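Local coordinates for CCHC-type domain-containing protein (Trypanosoma brucei brucei, PDB 7C45), which probably acts as an RNase D-type 3'-5' exonuclease that trims guide RNAs, carrying two zinc knuckles besides its catalytic domain, at residues Lys149-Leu154 with Asn200-Asn205; Thr219-Glu224 with Leu248-Gly253. One frame throughout, in Å; residues are numbered along the deposited sequence.

Contact 1. Residues Lys149-Leu154 with Asn200-Asn205; sequences KSVAGL and NYLVGN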
ATOM      1  N   LYS A 149       1.476 -11.635   2.467  1.00 20.23           N
ATOM      2  CA  LYS A 149       1.915 -13.009   2.704  1.00 21.91           C
ATOM      3  C   LYS A 149       3.430 -13.101   2.788  1.00 17.80           C
ATOM      4  O   LYS A 149       3.983 -13.736   3.700  1.00 19.26           O
ATOM      5  CB  LYS A 149       1.374 -13.907   1.588  1.00 19.54           C
ATOM      6  CG  LYS A 149       1.705 -15.386   1.700  1.00 26.84           C
ATOM      7  CD  LYS A 149       0.722 -16.183   0.849  1.00 31.53           C
ATOM      8  CE  LYS A 149       1.387 -17.324   0.084  1.00 34.07           C
ATOM      9  NZ  LYS A 149       2.046 -18.291   0.982  1.00 28.59           N
ATOM     10  N   SER A 150       4.123 -12.464   1.854  1.00 17.12           N
ATOM     11  CA  SER A 150       5.573 -12.559   1.840  1.00 21.89           C
ATOM     12  C   SER A 150       6.207 -11.818   3.015  1.00 17.29           C
ATOM     13  O   SER A 150       7.213 -12.276   3.558  1.00 23.02           O
ATOM     14  CB  SER A 150       6.120 -12.037   0.517  1.00 25.82           C
ATOM     15  OG  SER A 150       7.518 -11.876   0.612  1.00 33.32           O
ATOM     16  N   VAL A 151       5.650 -10.681   3.422  1.00 16.88           N
ATOM     17  CA  VAL A 151       6.285  -9.885   4.468  1.00 18.91           C
ATOM     18  C   VAL A 151       5.813 -10.291   5.860  1.00 17.73           C
ATOM     19  O   VAL A 151       6.622 -10.420   6.779  1.00 19.96           O
ATOM     20  CB  VAL A 151       6.048  -8.384   4.231  1.00 15.33           C
ATOM     21  CG1 VAL A 151       6.530  -7.615   5.420  1.00 19.46           C
ATOM     22  CG2 VAL A 151       6.765  -7.927   2.966  1.00 15.07           C
ATOM     23  N   ALA A 152       4.519 -10.490   6.063  1.00 23.14           N
ATOM     24  CA  ALA A 152       3.987 -10.741   7.396  1.00 25.07           C
ATOM     25  C   ALA A 152       3.459 -12.155   7.579  1.00 24.67           C
ATOM     26  O   ALA A 152       3.005 -12.494   8.673  1.00 25.49           O
ATOM     27  CB  ALA A 152       2.871  -9.738   7.721  1.00 26.38           C
ATOM     28  N   GLY A 153       3.500 -12.986   6.545  1.00 25.60           N
ATOM     29  CA  GLY A 153       2.956 -14.321   6.650  1.00 27.89           C
ATOM     30  C   GLY A 153       1.452 -14.369   6.736  1.00 27.20           C
ATOM     31  O   GLY A 153       0.896 -15.411   7.080  1.00 34.31           O
ATOM     32  N   LEU A 154       0.774 -13.275   6.414  1.00 18.17           N
ATOM     33  CA  LEU A 154      -0.666 -13.158   6.588  1.00 22.60           C
ATOM     34  C   LEU A 154      -1.408 -13.431   5.292  1.00 27.68           C
ATOM     35  O   LEU A 154      -0.999 -12.979   4.219  1.00 29.91           O
ATOM     36  CB  LEU A 154      -1.049 -11.765   7.085  1.00 24.32           C
ATOM     37  CG  LEU A 154      -0.987 -11.561   8.592  1.00 31.57           C
ATOM     38  CD1 LEU A 154      -1.293 -10.126   8.949  1.00 33.31           C
ATOM     39  CD2 LEU A 154      -1.958 -12.506   9.277  1.00 34.41           C
ATOM     40  N   ASN A 200       5.480  -2.017  10.267  1.00 16.32           N
ATOM     41  CA  ASN A 200       6.232  -2.567  11.395  1.00 18.83           C
ATOM     42  C   ASN A 200       7.286  -3.551  10.926  1.00 17.03           C
ATOM     43  O   ASN A 200       8.320  -3.719  11.582  1.00 20.26           O
ATOM     44  CB  ASN A 200       5.290  -3.256  12.382  1.00 18.93           C
ATOM     45  CG  ASN A 200       4.497  -2.270  13.222  1.00 21.49           C
ATOM     46  OD1 ASN A 200       4.906  -1.118  13.405  1.00 19.54           O
ATOM     47  ND2 ASN A 200       3.364  -2.723  13.745  1.00 19.73           N
ATOM     48  N   TYR A 201       7.038  -4.219   9.809  1.00 16.45           N
ATOM     49  CA  TYR A 201       7.998  -5.174   9.299  1.00 18.40           C
ATOM     50  C   TYR A 201       9.052  -4.521   8.423  1.00 20.35           C
ATOM     51  O   TYR A 201      10.193  -4.980   8.401  1.00 21.00           O
ATOM     52  CB  TYR A 201       7.286  -6.253   8.488  1.00 17.03           C
ATOM     53  CG  TYR A 201       6.440  -7.201   9.297  1.00 22.36           C
ATOM     54  CD1 TYR A 201       5.120  -6.887   9.627  1.00 17.62           C
ATOM     55  CD2 TYR A 201       6.950  -8.411   9.722  1.00 19.04           C
ATOM     56  CE1 TYR A 201       4.349  -7.754  10.349  1.00 18.74           C
ATOM     57  CE2 TYR A 201       6.187  -9.279  10.446  1.00 23.39           C
ATOM     58  CZ  TYR A 201       4.890  -8.957  10.748  1.00 24.87           C
ATOM     59  OH  TYR A 201       4.140  -9.840  11.467  1.00 28.49           O
ATOM     60  N   LEU A 202       8.685  -3.467   7.692  1.00 17.06           N
ATOM     61  CA  LEU A 202       9.543  -2.914   6.657  1.00 15.81           C
ATOM     62  C   LEU A 202      10.334  -1.702   7.112  1.00 21.27           C
ATOM     63  O   LEU A 202      11.430  -1.470   6.599  1.00 25.59           O
ATOM     64  CB  LEU A 202       8.698  -2.545   5.429  1.00 15.40           C
ATOM     65  CG  LEU A 202       8.113  -3.736   4.654  1.00 19.37           C
ATOM     66  CD1 LEU A 202       7.095  -3.313   3.573  1.00 14.88           C
ATOM     67  CD2 LEU A 202       9.235  -4.584   4.034  1.00 20.08           C
ATOM     68  N   VAL A 203       9.811  -0.936   8.063  1.00 20.10           N
ATOM     69  CA  VAL A 203      10.386   0.333   8.482  1.00 25.29           C
ATOM     70  C   VAL A 203      11.110   0.126   9.801  1.00 34.93           C
ATOM     71  O   VAL A 203      10.576  -0.512  10.719  1.00 31.24           O
ATOM     72  CB  VAL A 203       9.296   1.411   8.612  1.00 27.68           C
ATOM     73  CG1 VAL A 203       9.905   2.769   8.894  1.00 34.45           C
ATOM     74  CG2 VAL A 203       8.469   1.446   7.363  1.00 24.87           C
ATOM     75  N   GLY A 204      12.324   0.661   9.897  1.00 38.66           N
ATOM     76  CA  GLY A 204      13.099   0.521  11.112  1.00 44.77           C
ATOM     77  C   GLY A 204      13.487  -0.898  11.434  1.00 45.77           C
ATOM     78  O   GLY A 204      13.816  -1.197  12.582  1.00 50.46           O
ATOM     79  N   ASN A 205      13.438  -1.794  10.452  1.00 46.19           N
ATOM     80  CA  ASN A 205      13.874  -3.172  10.633  1.00 40.00           C
ATOM     81  C   ASN A 205      15.326  -3.246  10.193  1.00 40.12           C
ATOM     82  O   ASN A 205      15.623  -3.159   8.998  1.00 37.95           O
ATOM     83  CB  ASN A 205      13.005  -4.143   9.840  1.00 36.02           C
ATOM     84  CG  ASN A 205      13.379  -5.593  10.084  1.00 37.81           C
ATOM     85  OD1 ASN A 205      14.499  -5.902  10.481  1.00 43.35           O
ATOM     86  ND2 ASN A 205      12.447  -6.494   9.825  1.00 35.32           N
TER

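Contact 2. Residues Thr219-Glu224 with Leu248-Gly253; sequences TAQYVE and LERYIG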
ATOM      1  N   THR A 219       9.779   7.529  -3.129  1.00 15.12           N
ATOM      2  CA  THR A 219       8.368   7.886  -3.033  1.00 14.87           C
ATOM      3  C   THR A 219       8.148   9.377  -3.294  1.00 15.02           C
ATOM      4  O   THR A 219       7.156   9.760  -3.927  1.00 14.88           O
ATOM      5  CB  THR A 219       7.818   7.501  -1.664  1.00 14.77           C
ATOM      6  OG1 THR A 219       8.085   6.116  -1.403  1.00 14.69           O
ATOM      7  CG2 THR A 219       6.333   7.731  -1.623  1.00 14.53           C
ATOM      8  N   ALA A 220       9.032  10.241  -2.776  1.00 15.35           N
ATOM      9  CA  ALA A 220       8.862  11.672  -3.018  1.00 15.54           C
ATOM     10  C   ALA A 220       8.887  11.982  -4.506  1.00 15.61           C
ATOM     11  O   ALA A 220       8.187  12.889  -4.959  1.00 15.63           O
ATOM     12  CB  ALA A 220       9.936  12.484  -2.313  1.00 15.98           C
ATOM     13  N   GLN A 221       9.691  11.242  -5.272  1.00 15.69           N
ATOM     14  CA  GLN A 221       9.699  11.423  -6.720  1.00 15.80           C
ATOM     15  C   GLN A 221       8.339  11.073  -7.318  1.00 15.47           C
ATOM     16  O   GLN A 221       7.872  11.741  -8.242  1.00 15.58           O
ATOM     17  CB  GLN A 221      10.791  10.553  -7.341  1.00 15.95           C
ATOM     18  CG  GLN A 221      10.958  10.714  -8.852  1.00 16.16           C
ATOM     19  CD  GLN A 221      11.245  12.150  -9.240  1.00 32.67           C
ATOM     20  OE1 GLN A 221      10.392  12.830  -9.813  1.00 34.18           O
ATOM     21  NE2 GLN A 221      12.442  12.627  -8.911  1.00 32.66           N
ATOM     22  N   TYR A 222       7.722   9.998  -6.836  1.00 15.14           N
ATOM     23  CA  TYR A 222       6.383   9.634  -7.307  1.00 14.88           C
ATOM     24  C   TYR A 222       5.368  10.714  -6.968  1.00 14.84           C
ATOM     25  O   TYR A 222       4.484  11.026  -7.784  1.00 14.82           O
ATOM     26  CB  TYR A 222       5.963   8.292  -6.718  1.00 14.60           C
ATOM     27  CG  TYR A 222       6.480   7.161  -7.547  1.00 14.62           C
ATOM     28  CD1 TYR A 222       5.876   6.835  -8.750  1.00 14.62           C
ATOM     29  CD2 TYR A 222       7.587   6.433  -7.143  1.00 14.68           C
ATOM     30  CE1 TYR A 222       6.378   5.822  -9.548  1.00 14.68           C
ATOM     31  CE2 TYR A 222       8.097   5.409  -7.934  1.00 14.72           C
ATOM     32  CZ  TYR A 222       7.487   5.102  -9.134  1.00 14.72           C
ATOM     33  OH  TYR A 222       7.984   4.095  -9.941  1.00 14.79           O
ATOM     34  N   VAL A 223       5.474  11.300  -5.772  1.00 14.85           N
ATOM     35  CA  VAL A 223       4.529  12.359  -5.413  1.00 14.83           C
ATOM     36  C   VAL A 223       4.757  13.589  -6.289  1.00 15.12           C
ATOM     37  O   VAL A 223       3.809  14.245  -6.713  1.00 15.10           O
ATOM     38  CB  VAL A 223       4.614  12.686  -3.908  1.00 14.84           C
ATOM     39  CG1 VAL A 223       3.674  13.846  -3.554  1.00 14.85           C
ATOM     40  CG2 VAL A 223       4.221  11.464  -3.080  1.00 14.60           C
ATOM     41  N   GLU A 224       6.018  13.914  -6.590  1.00 15.84           N
ATOM     42  CA  GLU A 224       6.282  15.026  -7.500  1.00 15.78           C
ATOM     43  C   GLU A 224       5.670  14.775  -8.868  1.00 15.77           C
ATOM     44  O   GLU A 224       5.186  15.699  -9.527  1.00 15.95           O
ATOM     45  CB  GLU A 224       7.785  15.243  -7.641  1.00 17.22           C
ATOM     46  CG  GLU A 224       8.444  15.858  -6.426  1.00 33.12           C
ATOM     47  CD  GLU A 224       7.960  17.270  -6.169  1.00 42.85           C
ATOM     48  OE1 GLU A 224       8.093  18.124  -7.078  1.00 37.11           O
ATOM     49  OE2 GLU A 224       7.434  17.514  -5.062  1.00 49.00           O
ATOM     50  N   LEU A 248      14.704   3.225  -9.937  1.00 16.00           N
ATOM     51  CA  LEU A 248      15.293   2.255  -9.014  1.00 17.03           C
ATOM     52  C   LEU A 248      16.812   2.364  -9.021  1.00 16.35           C
ATOM     53  O   LEU A 248      17.455   2.399  -7.960  1.00 16.47           O
ATOM     54  CB  LEU A 248      14.850   0.843  -9.390  1.00 15.69           C
ATOM     55  CG  LEU A 248      13.409   0.493  -8.985  1.00 15.31           C
ATOM     56  CD1 LEU A 248      12.913  -0.761  -9.655  1.00 15.17           C
ATOM     57  CD2 LEU A 248      13.287   0.331  -7.496  1.00 15.17           C
ATOM     58  N   GLU A 249      17.401   2.413 -10.219  1.00 16.64           N
ATOM     59  CA  GLU A 249      18.851   2.567 -10.314  1.00 17.11           C
ATOM     60  C   GLU A 249      19.315   3.818  -9.578  1.00 17.41           C
ATOM     61  O   GLU A 249      20.335   3.791  -8.880  1.00 17.70           O
ATOM     62  CB  GLU A 249      19.298   2.610 -11.782  1.00 17.43           C
ATOM     63  CG  GLU A 249      18.959   1.368 -12.608  1.00 27.75           C
ATOM     64  CD  GLU A 249      20.122   0.377 -12.735  1.00 43.13           C
ATOM     65  OE1 GLU A 249      21.052   0.442 -11.900  1.00 48.67           O
ATOM     66  OE2 GLU A 249      20.088  -0.466 -13.660  1.00 42.59           O
ATOM     67  N   ARG A 250      18.557   4.913  -9.694  1.00 17.37           N
ATOM     68  CA  ARG A 250      18.972   6.184  -9.112  1.00 17.71           C
ATOM     69  C   ARG A 250      18.831   6.194  -7.592  1.00 19.61           C
ATOM     70  O   ARG A 250      19.765   6.565  -6.873  1.00 17.95           O
ATOM     71  CB  ARG A 250      18.155   7.315  -9.727  1.00 17.72           C
ATOM     72  CG  ARG A 250      18.311   8.642  -9.034  1.00 18.01           C
ATOM     73  CD  ARG A 250      17.483   9.666  -9.796  1.00 33.69           C
ATOM     74  NE  ARG A 250      17.500  10.978  -9.172  1.00 37.25           N
ATOM     75  CZ  ARG A 250      16.794  12.011  -9.611  1.00 42.14           C
ATOM     76  NH1 ARG A 250      16.862  13.178  -8.987  1.00 40.53           N
ATOM     77  NH2 ARG A 250      16.010  11.866 -10.671  1.00 44.55           N
ATOM     78  N   TYR A 251      17.669   5.796  -7.083  1.00 17.06           N
ATOM     79  CA  TYR A 251      17.383   5.942  -5.661  1.00 16.95           C
ATOM     80  C   TYR A 251      17.825   4.751  -4.825  1.00 16.89           C
ATOM     81  O   TYR A 251      18.182   4.929  -3.654  1.00 17.06           O
ATOM     82  CB  TYR A 251      15.880   6.181  -5.454  1.00 16.51           C
ATOM     83  CG  TYR A 251      15.452   7.534  -5.977  1.00 16.64           C
ATOM     84  CD1 TYR A 251      15.520   8.662  -5.166  1.00 16.86           C
ATOM     85  CD2 TYR A 251      15.012   7.695  -7.284  1.00 16.59           C
ATOM     86  CE1 TYR A 251      15.165   9.909  -5.640  1.00 17.01           C
ATOM     87  CE2 TYR A 251      14.638   8.942  -7.762  1.00 16.75           C
ATOM     88  CZ  TYR A 251      14.720  10.042  -6.936  1.00 17.73           C
ATOM     89  OH  TYR A 251      14.371  11.284  -7.407  1.00 19.58           O
ATOM     90  N   ILE A 252      17.792   3.549  -5.382  1.00 16.67           N
ATOM     91  CA  ILE A 252      18.146   2.345  -4.652  1.00 18.90           C
ATOM     92  C   ILE A 252      19.556   1.875  -4.995  1.00 19.49           C
ATOM     93  O   ILE A 252      20.288   1.409  -4.122  1.00 22.62           O
ATOM     94  CB  ILE A 252      17.108   1.232  -4.925  1.00 16.14           C
ATOM     95  CG1 ILE A 252      15.669   1.743  -4.709  1.00 15.81           C
ATOM     96  CG2 ILE A 252      17.361   0.050  -4.024  1.00 16.10           C
ATOM     97  CD1 ILE A 252      15.418   2.287  -3.318  1.00 17.67           C
ATOM     98  N   GLY A 253      19.951   1.978  -6.261  1.00 17.14           N
ATOM     99  CA  GLY A 253      21.239   1.475  -6.687  1.00 17.52           C
ATOM    100  C   GLY A 253      21.085   0.367  -7.706  1.00 17.31           C
ATOM    101  O   GLY A 253      19.992   0.118  -8.229  1.00 16.94           O
TER

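Contact 1. Residues Lys149-Leu154 with Asn200-Asn205
Val151 and Ala152, in the last turn of helix 144-152, pack against Tyr201 and Leu202 at the end of helix 182-202. The evidence for close approach is a CA separation of 7.0 Å between Val151 and Tyr201, with 195 Å² buried in all.

Aliphatic packing comes first. The CG1 methyl of Val151 lies 3.4 Å from CB of Tyr201, the valine and tyrosine side chains running alongside each other and pointing opposite ways. CG1 stands anti to the backbone N of Val151 (chi1 172°), which carries it out to the root of the tyrosine. Leu202 adds a looser touch, its CG 4.3 Å from Val151 CG1.

The second kind is CH-pi. Ala152 CB sits over one face of the Tyr201 ring, 4.0 Å from the centroid and 27° off the normal, displaced to the side of CE1, which it meets at 3.6 Å.

No hydrogen bond crosses between the segments; the polar groups find partners elsewhere. Asn205 ND2 donates to Tyr201 O at 3.1 Å, in the carbonyl plane, tying the loop after the helix back to it. Tyr201 OH has weak hydrogen bonds to Ser8 and Thr5 of helix 4-12, while Phe128 of helix 124-136 also touches Val151.

The chemistry is therefore dispersive: two helix ends of the exonuclease domain are joined through methyl groups and one aromatic face, without any directional bond between them.

Contact 2. Residues Thr219-Glu224 with Leu248-Gly253
Gln221 and Tyr251 meet with their side chains crossing roughly perpendicularly, the amide tilted 56° from the ring. The single hydrogen bond between the segments runs from Gln221 NE2 to Tyr251 OH, 2.8 Å long and nearly straight at 168°. Its acceptor lies almost in the amide plane, while NE2 comes in at the ring edge.

The bend in the glutamine explains this approach: with chi2 at 57° the chain folds, so that CB and the amide both border the phenol hydroxyl, CB standing 3.7 Å from Tyr251 OH.

Arg250 extends beside the tyrosine from the same helix end. Its CG lies 3.8 Å above the plane of the Tyr251 ring, toward the rim, and Tyr251 OH in turn sits 3.3 Å above the centre of the guanidinium plane. The phenol oxygen thus receives the amide N-H while the guanidinium face lies against it.

Arg217 and Leu218 of helix 212-226 also touch Tyr251, and Ala214 meets Ile252, adding packing between the same helices. With 110 Å² buried in this surface contact, the one directional tie between the two segments is the amide-phenol bond; the adjacent guanidinium charge could polarise the oxygen that accepts it.

In the fold
Along the chain the contacts come in series: contact 1 closes at 205 before contact 2 opens at 219. Helices 182-202 and 212-226, one from each contact, are consecutive, yet the centres of the two contacts are 21 Å apart and their nearest atoms about 10 Å, without touching. Helix 124-136 bridges the two contacts, since Phe128 and Ile131 meet residues of contact 1 while Ala130 and Trp133 meet those of 248-253. Both segments of contact 1 belong to the exonuclease family region. Contact 2 pairs two helices that precede the zinc-binding cysteines, so in sequence its second helix, 245-251, leads into the first zinc knuckle, which begins at Cys258.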